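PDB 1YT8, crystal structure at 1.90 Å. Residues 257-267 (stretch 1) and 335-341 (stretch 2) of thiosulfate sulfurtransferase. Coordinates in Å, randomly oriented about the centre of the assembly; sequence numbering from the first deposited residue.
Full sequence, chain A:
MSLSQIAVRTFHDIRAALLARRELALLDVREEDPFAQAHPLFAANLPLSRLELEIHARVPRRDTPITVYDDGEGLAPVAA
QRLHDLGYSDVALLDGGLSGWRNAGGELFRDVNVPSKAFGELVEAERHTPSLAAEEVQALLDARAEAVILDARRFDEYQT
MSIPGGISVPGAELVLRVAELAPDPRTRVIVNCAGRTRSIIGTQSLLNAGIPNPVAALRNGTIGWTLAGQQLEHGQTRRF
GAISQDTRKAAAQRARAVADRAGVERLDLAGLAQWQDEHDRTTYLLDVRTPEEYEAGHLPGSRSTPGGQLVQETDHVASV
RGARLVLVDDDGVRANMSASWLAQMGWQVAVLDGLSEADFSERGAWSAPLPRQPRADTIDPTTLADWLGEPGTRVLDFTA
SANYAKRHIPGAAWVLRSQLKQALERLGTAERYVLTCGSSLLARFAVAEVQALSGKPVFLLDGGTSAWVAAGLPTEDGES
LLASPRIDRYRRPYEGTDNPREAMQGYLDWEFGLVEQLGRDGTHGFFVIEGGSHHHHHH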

# COMPACT_ATOMS: atom_id res chain seq x y z
N ALA A 257 20.03 -1.01 18.53
CA ALA A 257 20.57 -2.34 18.80
C ALA A 257 19.82 -3.39 17.98
O ALA A 257 20.42 -4.34 17.46
CB ALA A 257 20.47 -2.66 20.29
N VAL A 258 18.50 -3.23 17.87
CA VAL A 258 17.69 -4.17 17.09
C VAL A 258 18.09 -4.09 15.62
O VAL A 258 18.25 -5.11 14.95
CB VAL A 258 16.18 -3.86 17.23
CG1 VAL A 258 15.36 -4.79 16.34
CG2 VAL A 258 15.77 -4.02 18.69
N ALA A 259 18.26 -2.87 15.12
CA ALA A 259 18.65 -2.65 13.73
C ALA A 259 20.03 -3.25 13.45
O ALA A 259 20.23 -3.92 12.43
CB ALA A 259 18.66 -1.16 13.42
N ASP A 260 20.98 -3.03 14.35
CA ASP A 260 22.32 -3.58 14.16
C ASP A 260 22.24 -5.10 14.13
O ASP A 260 22.90 -5.75 13.32
CB ASP A 260 23.27 -3.15 15.28
CG ASP A 260 23.59 -1.66 15.24
OD1 ASP A 260 23.52 -1.05 14.15
OD2 ASP A 260 23.93 -1.10 16.31
N ARG A 261 21.40 -5.66 15.00
CA ARG A 261 21.22 -7.11 15.11
C ARG A 261 20.69 -7.69 13.80
O ARG A 261 21.09 -8.78 13.38
CB ARG A 261 20.22 -7.40 16.24
CG ARG A 261 20.43 -8.71 17.00
CD ARG A 261 20.17 -9.94 16.16
NE ARG A 261 20.02 -11.13 16.99
CZ ARG A 261 19.80 -12.36 16.52
NH1 ARG A 261 19.70 -12.57 15.22
NH2 ARG A 261 19.66 -13.37 17.37
N ALA A 262 19.79 -6.95 13.15
CA ALA A 262 19.19 -7.41 11.89
C ALA A 262 20.05 -7.16 10.66
O ALA A 262 19.69 -7.56 9.55
CB ALA A 262 17.83 -6.75 11.71
N GLY A 263 21.18 -6.48 10.85
CA GLY A 263 22.07 -6.22 9.73
C GLY A 263 21.75 -4.96 8.95
O GLY A 263 22.19 -4.79 7.81
N VAL A 264 20.98 -4.07 9.56
CA VAL A 264 20.62 -2.81 8.91
C VAL A 264 21.90 -2.00 8.69
O VAL A 264 22.73 -1.87 9.59
CB VAL A 264 19.64 -2.00 9.78
CG1 VAL A 264 19.40 -0.62 9.16
CG2 VAL A 264 18.32 -2.76 9.91
N GLU A 265 22.06 -1.46 7.48
CA GLU A 265 23.24 -0.67 7.16
C GLU A 265 23.07 0.78 7.62
O GLU A 265 21.95 1.22 7.89
CB GLU A 265 23.52 -0.71 5.66
CG GLU A 265 23.92 -2.08 5.14
CD GLU A 265 24.19 -2.09 3.64
OE1 GLU A 265 24.97 -1.24 3.18
OE2 GLU A 265 23.63 -2.96 2.94
N ARG A 266 24.17 1.50 7.73
CA ARG A 266 24.14 2.91 8.14
C ARG A 266 24.64 3.77 6.98
O ARG A 266 25.47 3.34 6.19
CB ARG A 266 25.04 3.14 9.36
CG ARG A 266 25.00 2.07 10.44
CD ARG A 266 23.59 1.79 10.95
NE ARG A 266 22.91 2.98 11.45
CZ ARG A 266 21.67 2.97 11.93
NH1 ARG A 266 20.99 1.83 11.98
NH2 ARG A 266 21.11 4.09 12.36
N LEU A 267 24.13 5.00 6.90
CA LEU A 267 24.54 5.94 5.86
C LEU A 267 24.40 7.37 6.34
O LEU A 267 23.58 7.66 7.21
CB LEU A 267 23.66 5.81 4.61
CG LEU A 267 23.71 4.60 3.68
CD1 LEU A 267 22.71 4.83 2.56
CD2 LEU A 267 25.11 4.42 3.12
N ALA A 335 12.79 4.69 12.23
CA ALA A 335 13.52 4.18 11.07
C ALA A 335 14.28 2.90 11.44
O ALA A 335 14.26 1.93 10.68
CB ALA A 335 14.48 5.25 10.56
N ASN A 336 14.93 2.89 12.60
CA ASN A 336 15.67 1.70 13.02
C ASN A 336 14.77 0.48 13.15
O ASN A 336 15.12 -0.61 12.68
CB ASN A 336 16.38 1.93 14.37
CG ASN A 336 17.68 2.71 14.23
OD1 ASN A 336 18.47 2.48 13.30
ND2 ASN A 336 17.92 3.63 15.16
N MSE A 337 13.61 0.64 13.79
CA MSE A 337 12.69 -0.48 13.96
C MSE A 337 12.13 -0.96 12.63
O MSE A 337 12.11 -2.16 12.35
CB MSE A 337 11.55 -0.12 14.91
CG MSE A 337 11.93 0.00 16.39
SE MSE A 337 12.97 -1.47 17.13
CE MSE A 337 11.74 -2.95 16.83
N SER A 338 11.67 -0.03 11.80
CA SER A 338 11.10 -0.39 10.50
C SER A 338 12.15 -1.08 9.63
O SER A 338 11.84 -2.05 8.94
CB SER A 338 10.57 0.86 9.79
OG SER A 338 9.49 1.43 10.51
N ALA A 339 13.38 -0.57 9.67
CA ALA A 339 14.47 -1.16 8.90
C ALA A 339 14.76 -2.58 9.36
O ALA A 339 15.03 -3.46 8.54
CB ALA A 339 15.72 -0.29 9.02
N SER A 340 14.71 -2.82 10.67
CA SER A 340 14.99 -4.16 11.17
C SER A 340 14.00 -5.17 10.58
O SER A 340 14.38 -6.30 10.27
CB SER A 340 14.94 -4.20 12.71
OG SER A 340 13.63 -4.13 13.23
N TRP A 341 12.75 -4.76 10.41
CA TRP A 341 11.74 -5.65 9.83
C TRP A 341 11.96 -5.84 8.33
O TRP A 341 11.85 -6.96 7.82
CB TRP A 341 10.34 -5.10 10.11
CG TRP A 341 9.95 -5.24 11.56
CD1 TRP A 341 9.53 -4.25 12.40
CD2 TRP A 341 9.97 -6.45 12.33
NE1 TRP A 341 9.30 -4.77 13.66
CE2 TRP A 341 9.56 -6.11 13.64
CE3 TRP A 341 10.29 -7.78 12.04
CZ2 TRP A 341 9.47 -7.07 14.66
CZ3 TRP A 341 10.21 -8.73 13.06
CH2 TRP A 341 9.80 -8.37 14.35

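A helix and the loop and strand that follow it pack against a second helix, with small residues at the closest point and an Arg266-Asn336 hydrogen-bonded pair beside them. The helix of Val258 and Ala259 runs at 25° to helix 335-341, with the axes 8.2 Å apart at closest approach. Such a short spacing goes with small residues at the crossing: Ala259 and Ser340 lie with their CA atoms 4.7 Å apart, and Ala259 CA comes 4.1 Å from Ser340 CB. One turn on, Ala262 CB rests 4.0 Å from Ser340 CB and 3.8 Å from Ser340 O. Ser340, in the p rotamer, turns its hydroxyl back to its own helix, where Ser340 OG donates to Met337 O at 2.6 Å; this satisfies the polar group in a buried site and lets it lie against the methyl Val258 CG1, 3.6 Å from OG. Val258 also meets selenomethionine Met337: the CA-to-CB bond of Met337 points away, but its m, m, m side chain curls back to bring SE within 4.0 Å of Val258 CB.

After Ala262 the chain turns in a Schellman motif. Gly263 has positive phi (87°), where a CB would jam against the preceding carbonyl oxygen, and Val264 N bonds back to Ala259 O at 3.0 Å. Val264 points toward the second helix, its CG2 3.7 Å from Ala339 CB and 3.6 Å from Ala339 C, so the branched side chain packs against backbone beside a small alanine.

The CA-to-CB bond of Arg266 points sideways to the second helix, but three successive m torsions bring the guanidinium nearer. Arg266 NH1 and Arg266 NH2 both donate to Asn336 OD1, at 2.9 and 3.2 Å, with the oxygen near the guanidinium plane. Asparagine suits this place: its amide oxygen accepts from both nitrogens, while ND2 is bonded elsewhere in the structure. Ala259 CB lies 3.6 Å from the same Asn336 OD1. In all, 351 Å² is buried, both sides summed.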